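Local coordinates for protein TCR beta chain (Gallus gallus, PDB 6LIR) that forms the beta chain of the chicken alpha-beta T-cell receptor, which probably recognises peptide antigen presented by MHC molecules, at residues H82-F87 and Q103-V109; T17-Q22 and Q68-H72. One frame throughout, in Å; residues are numbered along the deposited sequence.

Contact 1. Residues H82-F87 and Q103-V109; sequences HSAIYF and QGTRLTV
This is an antiparallel strand pairing in the variable domain, joining strand 84-91 to strand 100-110, the two arms of one hairpin. The short axes of 84-87 and 105-109 approach to 4.6 Å with N-to-C directions 145° apart. Ala84-Leu107 and Tyr86-Thr105 are hydrogen-bonded pairs (Ala84 N to Leu107 O 3.0 Å, Leu107 N to Ala84 O 2.9 Å; Tyr86 N to Thr105 O and Thr105 N to Tyr86 O both 2.7 Å); between them lies the non-hydrogen-bonded pair Ile85-Arg106, CA-CA 4.4 Å. Beyond the ladder, Val109 N donates to Ser83 OG at 2.9 Å.

In immunoglobulin terms these are strands F and G. Tyr86 makes the tyrosine corner of strand F: in an m rotamer, its OH donates to His82 O at 2.5 Å, bonding the turn four residues earlier, while CE1 packs 3.7 Å from Leu107 CB. Gly104 and Thr105 end the FGXGT motif of strand G. At phi/psi 100/146° Gly104 has no tolerance for a CB, which would fall 2.6 Å from Phe87 CE1; its CA instead sits 3.6 Å from Phe87 CD1 and 3.2 Å from Tyr86 O, a CA-H...O contact.

Ala84, Tyr86, Thr105 and Leu107 share the face turned to the domain core. Ile85 and Arg106 share the other, with Ile85 CG1 3.6 Å from Arg106 CD. Arg106 NH2 continues to a salt bridge with Asp149 of the constant domain, and Phe87 packs on Gly40 of the TCR alpha chain.

Contact 2. Residues T17-Q22 and Q68-H72; sequences TLSCRQ and QEVFH
Thr17, near the start of strand 16-21, places CG2 3.7 Å from His72 ND1, while its OG1 bonds Asp74. Leu18 points away from 68-72, yet its O receives a CA-H...O contact from His72 CA at 3.5 Å. Ser19 faces His72 in a non-hydrogen-bonded pair (CA-CA 4.3 Å); with both chi1 angles m, Ser19 OG and His72 ND1 hydrogen-bond at 2.6 Å. Cys20 and Phe71 form the antiparallel hydrogen-bonded pair, Cys20 N to Phe71 O 3.0 Å and Phe71 N to Cys20 O 2.9 Å. Arg21 lies opposite Val70, NH1 3.9 Å from Val70 CG2. Gln22 N reaches Glu69 O at 2.9 Å; Gln22 NE2 hydrogen-bonds His26 O and, weakly, Gln68 O at 2.6 Å. The short axes of 17-21 and 70-72 approach to 4.6 Å, N-to-C directions 159° apart. This is the immunoglobulin B-E pairing: Cys20 and Phe71 turn inward onto Trp31 of strand 28-34, Cys20 is disulfide-bonded to Cys88 of strand 84-91, and strand 61-67 flanks strand 70-75.

Contacts 1 and 2 belong to the two facing sheets of one V-set beta sandwich, their centres 15 Å apart. They touch through Leu18: its CD2 lies 3.7 Å from Thr105 CG2, and its CD1 lies 3.9 Å from both Leu107 CD1 and Tyr86 CG, so one leucine of strand 16-21 packs against both strands of contact 1. A covalent tie adds to this packing, the Cys20-Cys88 disulfide, which joins contact 2 to the residue following Phe87. By the V-domain topology, the loop between strands 84-91 and 100-110 is CDR3, so contact 1 forms part of the framework beneath this probable antigen-recognition loop.

Contact 1. Residues H82-F87 and Q103-V109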
ATOM      1  N   HIS B  82       7.225 -19.788  -0.467  1.00 71.62           N
ATOM      2  CA  HIS B  82       6.761 -19.111   0.750  1.00 68.14           C
ATOM      3  C   HIS B  82       6.626 -17.591   0.626  1.00 63.82           C
ATOM      4  O   HIS B  82       5.932 -16.983   1.449  1.00 57.58           O
ATOM      5  CB  HIS B  82       7.653 -19.487   1.934  1.00 67.21           C
ATOM      6  CG  HIS B  82       7.388 -20.873   2.432  1.00 71.00           C
ATOM      7  ND1 HIS B  82       8.278 -21.907   2.251  1.00 69.47           N
ATOM      8  CD2 HIS B  82       6.306 -21.412   3.043  1.00 70.53           C
ATOM      9  CE1 HIS B  82       7.768 -23.018   2.749  1.00 73.91           C
ATOM     10  NE2 HIS B  82       6.572 -22.746   3.239  1.00 72.32           N
ATOM     11  N   SER B  83       7.271 -16.957  -0.355  1.00 54.69           N
ATOM     12  CA  SER B  83       7.316 -15.497  -0.382  1.00 55.01           C
ATOM     13  C   SER B  83       5.929 -14.917  -0.635  1.00 53.84           C
ATOM     14  O   SER B  83       5.265 -15.267  -1.616  1.00 52.14           O
ATOM     15  CB  SER B  83       8.296 -15.021  -1.451  1.00 52.39           C
ATOM     16  OG  SER B  83       9.579 -15.590  -1.255  1.00 56.52           O
ATOM     17  N   ALA B  84       5.504 -14.015   0.245  1.00 50.07           N
ATOM     18  CA  ALA B  84       4.119 -13.563   0.276  1.00 49.48           C
ATOM     19  C   ALA B  84       3.989 -12.459   1.317  1.00 45.97           C
ATOM     20  O   ALA B  84       4.932 -12.157   2.057  1.00 46.37           O
ATOM     21  CB  ALA B  84       3.152 -14.703   0.588  1.00 44.90           C
ATOM     22  N   ILE B  85       2.802 -11.864   1.368  1.00 40.23           N
ATOM     23  CA  ILE B  85       2.391 -11.050   2.502  1.00 39.43           C
ATOM     24  C   ILE B  85       1.442 -11.892   3.341  1.00 40.79           C
ATOM     25  O   ILE B  85       0.462 -12.444   2.824  1.00 40.38           O
ATOM     26  CB  ILE B  85       1.720  -9.741   2.054  1.00 40.76           C
ATOM     27  CG1 ILE B  85       2.640  -8.959   1.116  1.00 42.63           C
ATOM     28  CG2 ILE B  85       1.357  -8.888   3.265  1.00 39.45           C
ATOM     29  CD1 ILE B  85       2.085  -7.608   0.702  1.00 45.62           C
ATOM     30  N   TYR B  86       1.738 -12.006   4.629  1.00 34.93           N
ATOM     31  CA  TYR B  86       0.992 -12.865   5.536  1.00 36.81           C
ATOM     32  C   TYR B  86       0.144 -11.985   6.436  1.00 37.33           C
ATOM     33  O   TYR B  86       0.649 -11.015   7.011  1.00 37.06           O
ATOM     34  CB  TYR B  86       1.930 -13.734   6.383  1.00 38.12           C
ATOM     35  CG  TYR B  86       2.645 -14.819   5.611  1.00 38.51           C
ATOM     36  CD1 TYR B  86       3.700 -14.514   4.763  1.00 41.45           C
ATOM     37  CD2 TYR B  86       2.268 -16.150   5.734  1.00 42.44           C
ATOM     38  CE1 TYR B  86       4.357 -15.500   4.055  1.00 39.77           C
ATOM     39  CE2 TYR B  86       2.924 -17.147   5.030  1.00 40.72           C
ATOM     40  CZ  TYR B  86       3.967 -16.812   4.191  1.00 47.24           C
ATOM     41  OH  TYR B  86       4.626 -17.790   3.480  1.00 46.27           O
ATOM     42  N   PHE B  87      -1.137 -12.318   6.555  1.00 33.92           N
ATOM     43  CA  PHE B  87      -2.051 -11.547   7.379  1.00 34.88           C
ATOM     44  C   PHE B  87      -2.599 -12.439   8.480  1.00 39.18           C
ATOM     45  O   PHE B  87      -3.125 -13.522   8.206  1.00 39.50           O
ATOM     46  CB  PHE B  87      -3.203 -10.974   6.544  1.00 39.34           C
ATOM     47  CG  PHE B  87      -2.814  -9.787   5.702  1.00 39.18           C
ATOM     48  CD1 PHE B  87      -2.704  -8.527   6.270  1.00 36.70           C
ATOM     49  CD2 PHE B  87      -2.568  -9.929   4.343  1.00 39.68           C
ATOM     50  CE1 PHE B  87      -2.347  -7.428   5.502  1.00 40.61           C
ATOM     51  CE2 PHE B  87      -2.213  -8.830   3.567  1.00 41.92           C
ATOM     52  CZ  PHE B  87      -2.103  -7.582   4.148  1.00 39.46           C
ATOM     53  N   GLN B 103      -1.671  -5.648  10.283  1.00 42.42           N
ATOM     54  CA  GLN B 103      -1.154  -4.866   9.172  1.00 46.63           C
ATOM     55  C   GLN B 103      -0.388  -5.713   8.171  1.00 43.49           C
ATOM     56  O   GLN B 103      -0.115  -5.244   7.062  1.00 45.85           O
ATOM     57  CB  GLN B 103      -0.331  -3.693   9.696  1.00 47.50           C
ATOM     58  CG  GLN B 103      -1.262  -2.580  10.152  1.00 58.35           C
ATOM     59  CD  GLN B 103      -0.601  -1.528  11.011  1.00 73.65           C
ATOM     60  OE1 GLN B 103      -1.211  -0.504  11.322  1.00 78.15           O
ATOM     61  NE2 GLN B 103       0.649  -1.764  11.395  1.00 65.91           N
ATOM     62  N   GLY B 104      -0.028  -6.941   8.534  1.00 44.18           N
ATOM     63  CA  GLY B 104       0.584  -7.828   7.569  1.00 42.83           C
ATOM     64  C   GLY B 104       2.091  -7.926   7.645  1.00 44.24           C
ATOM     65  O   GLY B 104       2.785  -6.957   7.967  1.00 42.52           O
ATOM     66  N   THR B 105       2.601  -9.117   7.357  1.00 36.97           N
ATOM     67  CA  THR B 105       4.025  -9.407   7.402  1.00 37.65           C
ATOM     68  C   THR B 105       4.473  -9.707   5.983  1.00 39.83           C
ATOM     69  O   THR B 105       3.964 -10.642   5.355  1.00 42.71           O
ATOM     70  CB  THR B 105       4.323 -10.613   8.297  1.00 39.51           C
ATOM     71  OG1 THR B 105       3.896 -10.349   9.640  1.00 38.42           O
ATOM     72  CG2 THR B 105       5.816 -10.922   8.288  1.00 41.47           C
ATOM     73  N   ARG B 106       5.423  -8.929   5.479  1.00 38.32           N
ATOM     74  CA  ARG B 106       5.983  -9.206   4.168  1.00 42.70           C
ATOM     75  C   ARG B 106       7.182 -10.121   4.352  1.00 45.85           C
ATOM     76  O   ARG B 106       8.183  -9.734   4.964  1.00 40.76           O
ATOM     77  CB  ARG B 106       6.397  -7.942   3.426  1.00 51.83           C
ATOM     78  CG  ARG B 106       7.177  -8.272   2.161  1.00 56.29           C
ATOM     79  CD  ARG B 106       6.255  -8.505   0.973  1.00 64.08           C
ATOM     80  NE  ARG B 106       6.917  -8.240  -0.303  1.00 66.35           N
ATOM     81  CZ  ARG B 106       7.288  -9.184  -1.163  1.00 71.62           C
ATOM     82  NH1 ARG B 106       7.066 -10.466  -0.887  1.00 63.87           N
ATOM     83  NH2 ARG B 106       7.883  -8.849  -2.302  1.00 65.61           N
ATOM     84  N   LEU B 107       7.067 -11.332   3.827  1.00 40.24           N
ATOM     85  CA  LEU B 107       8.089 -12.353   3.956  1.00 40.89           C
ATOM     86  C   LEU B 107       8.681 -12.609   2.581  1.00 44.05           C
ATOM     87  O   LEU B 107       7.944 -12.800   1.607  1.00 45.88           O
ATOM     88  CB  LEU B 107       7.490 -13.638   4.535  1.00 40.98           C
ATOM     89  CG  LEU B 107       8.418 -14.739   5.046  1.00 44.18           C
ATOM     90  CD1 LEU B 107       7.837 -15.366   6.300  1.00 44.33           C
ATOM     91  CD2 LEU B 107       8.626 -15.794   3.979  1.00 46.89           C
ATOM     92  N   THR B 108      10.005 -12.601   2.504  1.00 44.73           N
ATOM     93  CA  THR B 108      10.721 -12.905   1.276  1.00 49.48           C
ATOM     94  C   THR B 108      11.697 -14.033   1.567  1.00 50.41           C
ATOM     95  O   THR B 108      12.469 -13.956   2.528  1.00 46.10           O
ATOM     96  CB  THR B 108      11.468 -11.676   0.739  1.00 52.41           C
ATOM     97  OG1 THR B 108      10.620 -10.523   0.811  1.00 53.83           O
ATOM     98  CG2 THR B 108      11.889 -11.891  -0.707  1.00 53.85           C
ATOM     99  N   VAL B 109      11.661 -15.077   0.749  1.00 52.28           N
ATOM    100  CA  VAL B 109      12.581 -16.197   0.882  1.00 55.67           C
ATOM    101  C   VAL B 109      13.646 -16.050  -0.191  1.00 60.30           C
ATOM    102  O   VAL B 109      13.340 -16.045  -1.390  1.00 62.45           O
ATOM    103  CB  VAL B 109      11.857 -17.544   0.762  1.00 60.41           C
ATOM    104  CG1 VAL B 109      12.869 -18.682   0.742  1.00 63.44           C
ATOM    105  CG2 VAL B 109      10.878 -17.720   1.905  1.00 56.96           C
TER

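Contact 2. Residues T17-Q22 and Q68-H72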
ATOM      1  N   THR B  17       9.294 -18.746  12.572  1.00 52.25           N
ATOM      2  CA  THR B  17       7.978 -18.634  13.179  1.00 52.90           C
ATOM      3  C   THR B  17       7.492 -17.198  13.056  1.00 52.02           C
ATOM      4  O   THR B  17       8.206 -16.262  13.434  1.00 53.14           O
ATOM      5  CB  THR B  17       8.016 -19.056  14.650  1.00 54.75           C
ATOM      6  OG1 THR B  17       8.276 -20.462  14.734  1.00 48.62           O
ATOM      7  CG2 THR B  17       6.693 -18.741  15.336  1.00 48.91           C
ATOM      8  N   LEU B  18       6.293 -17.027  12.507  1.00 51.68           N
ATOM      9  CA  LEU B  18       5.583 -15.759  12.582  1.00 49.07           C
ATOM     10  C   LEU B  18       4.539 -15.887  13.678  1.00 48.69           C
ATOM     11  O   LEU B  18       3.724 -16.818  13.666  1.00 53.64           O
ATOM     12  CB  LEU B  18       4.916 -15.403  11.253  1.00 42.19           C
ATOM     13  CG  LEU B  18       5.793 -15.038  10.054  1.00 51.25           C
ATOM     14  CD1 LEU B  18       4.929 -14.772   8.819  1.00 45.62           C
ATOM     15  CD2 LEU B  18       6.662 -13.838  10.373  1.00 51.21           C
ATOM     16  N   SER B  19       4.564 -14.960  14.619  1.00 40.97           N
ATOM     17  CA  SER B  19       3.689 -15.022  15.774  1.00 44.63           C
ATOM     18  C   SER B  19       2.758 -13.824  15.769  1.00 47.02           C
ATOM     19  O   SER B  19       3.211 -12.682  15.681  1.00 48.87           O
ATOM     20  CB  SER B  19       4.500 -15.094  17.072  1.00 47.23           C
ATOM     21  OG  SER B  19       5.438 -16.158  17.025  1.00 51.44           O
ATOM     22  N   CYS B  20       1.465 -14.092  15.861  1.00 43.84           N
ATOM     23  CA  CYS B  20       0.451 -13.052  15.907  1.00 42.32           C
ATOM     24  C   CYS B  20      -0.088 -12.903  17.320  1.00 44.52           C
ATOM     25  O   CYS B  20      -0.336 -13.896  18.011  1.00 43.53           O
ATOM     26  CB  CYS B  20      -0.695 -13.364  14.949  1.00 44.50           C
ATOM     27  SG  CYS B  20      -2.081 -12.225  15.061  1.00 50.57           S
ATOM     28  N   ARG B  21      -0.260 -11.657  17.746  1.00 37.88           N
ATOM     29  CA  ARG B  21      -0.649 -11.359  19.113  1.00 43.24           C
ATOM     30  C   ARG B  21      -1.816 -10.394  19.087  1.00 43.72           C
ATOM     31  O   ARG B  21      -1.760  -9.363  18.409  1.00 47.34           O
ATOM     32  CB  ARG B  21       0.512 -10.766  19.920  1.00 41.05           C
ATOM     33  CG  ARG B  21       1.712 -11.679  20.015  1.00 43.74           C
ATOM     34  CD  ARG B  21       2.988 -10.914  20.333  1.00 47.88           C
ATOM     35  NE  ARG B  21       4.168 -11.723  20.044  1.00 45.00           N
ATOM     36  CZ  ARG B  21       4.657 -12.648  20.859  1.00 44.34           C
ATOM     37  NH1 ARG B  21       4.080 -12.882  22.030  1.00 40.49           N
ATOM     38  NH2 ARG B  21       5.731 -13.339  20.503  1.00 51.76           N
ATOM     39  N   GLN B  22      -2.853 -10.720  19.850  1.00 42.45           N
ATOM     40  CA  GLN B  22      -4.102  -9.977  19.842  1.00 47.38           C
ATOM     41  C   GLN B  22      -4.517  -9.702  21.275  1.00 47.44           C
ATOM     42  O   GLN B  22      -4.323 -10.540  22.160  1.00 45.27           O
ATOM     43  CB  GLN B  22      -5.206 -10.761  19.112  1.00 46.69           C
ATOM     44  CG  GLN B  22      -5.352 -12.191  19.605  1.00 55.29           C
ATOM     45  CD  GLN B  22      -6.682 -12.468  20.264  1.00 48.92           C
ATOM     46  OE1 GLN B  22      -7.537 -11.588  20.377  1.00 57.50           O
ATOM     47  NE2 GLN B  22      -6.869 -13.708  20.699  1.00 51.45           N
ATOM     48  N   GLN B  68      -4.487 -17.881  24.480  1.00 48.27           N
ATOM     49  CA  GLN B  68      -5.582 -17.086  23.933  1.00 47.95           C
ATOM     50  C   GLN B  68      -5.076 -15.901  23.117  1.00 49.16           C
ATOM     51  O   GLN B  68      -5.720 -15.503  22.138  1.00 46.67           O
ATOM     52  CB  GLN B  68      -6.487 -16.611  25.072  1.00 48.22           C
ATOM     53  CG  GLN B  68      -7.667 -15.749  24.647  1.00 50.89           C
ATOM     54  CD  GLN B  68      -8.820 -16.554  24.064  1.00 58.68           C
ATOM     55  OE1 GLN B  68      -8.627 -17.643  23.521  1.00 55.36           O
ATOM     56  NE2 GLN B  68     -10.030 -16.015  24.175  1.00 56.72           N
ATOM     57  N   GLU B  69      -3.920 -15.348  23.479  1.00 46.89           N
ATOM     58  CA  GLU B  69      -3.435 -14.118  22.863  1.00 47.16           C
ATOM     59  C   GLU B  69      -2.547 -14.346  21.647  1.00 43.33           C
ATOM     60  O   GLU B  69      -2.382 -13.423  20.842  1.00 44.42           O
ATOM     61  CB  GLU B  69      -2.654 -13.279  23.887  1.00 44.58           C
ATOM     62  CG  GLU B  69      -3.468 -12.815  25.084  1.00 51.09           C
ATOM     63  CD  GLU B  69      -3.543 -13.862  26.179  1.00 54.88           C
ATOM     64  OE1 GLU B  69      -4.302 -13.659  27.151  1.00 59.37           O
ATOM     65  OE2 GLU B  69      -2.845 -14.892  26.062  1.00 53.58           O
ATOM     66  N   VAL B  70      -1.986 -15.541  21.480  1.00 39.80           N
ATOM     67  CA  VAL B  70      -0.857 -15.752  20.582  1.00 45.26           C
ATOM     68  C   VAL B  70      -1.141 -16.942  19.679  1.00 46.99           C
ATOM     69  O   VAL B  70      -1.502 -18.023  20.159  1.00 42.39           O
ATOM     70  CB  VAL B  70       0.454 -15.982  21.363  1.00 44.38           C
ATOM     71  CG1 VAL B  70       1.616 -16.177  20.402  1.00 44.61           C
ATOM     72  CG2 VAL B  70       0.725 -14.823  22.306  1.00 44.19           C
ATOM     73  N   PHE B  71      -0.933 -16.753  18.376  1.00 37.62           N
ATOM     74  CA  PHE B  71      -1.103 -17.807  17.382  1.00 39.61           C
ATOM     75  C   PHE B  71       0.145 -17.822  16.509  1.00 41.16           C
ATOM     76  O   PHE B  71       0.406 -16.859  15.778  1.00 38.66           O
ATOM     77  CB  PHE B  71      -2.360 -17.568  16.543  1.00 40.61           C
ATOM     78  CG  PHE B  71      -2.745 -18.726  15.670  1.00 39.72           C
ATOM     79  CD1 PHE B  71      -2.434 -20.025  16.035  1.00 41.66           C
ATOM     80  CD2 PHE B  71      -3.431 -18.512  14.484  1.00 39.90           C
ATOM     81  CE1 PHE B  71      -2.798 -21.093  15.231  1.00 44.71           C
ATOM     82  CE2 PHE B  71      -3.796 -19.573  13.675  1.00 40.49           C
ATOM     83  CZ  PHE B  71      -3.479 -20.866  14.047  1.00 41.01           C
ATOM     84  N   HIS B  72       0.904 -18.913  16.579  1.00 37.09           N
ATOM     85  CA  HIS B  72       2.159 -19.033  15.851  1.00 38.12           C
ATOM     86  C   HIS B  72       1.942 -19.703  14.504  1.00 41.88           C
ATOM     87  O   HIS B  72       1.216 -20.695  14.400  1.00 43.45           O
ATOM     88  CB  HIS B  72       3.176 -19.851  16.653  1.00 41.66           C
ATOM     89  CG  HIS B  72       3.508 -19.270  17.989  1.00 43.33           C
ATOM     90  ND1 HIS B  72       4.406 -18.237  18.149  1.00 45.12           N
ATOM     91  CD2 HIS B  72       3.072 -19.586  19.232  1.00 48.59           C
ATOM     92  CE1 HIS B  72       4.503 -17.936  19.432  1.00 48.26           C
ATOM     93  NE2 HIS B  72       3.704 -18.740  20.110  1.00 48.09           N
TER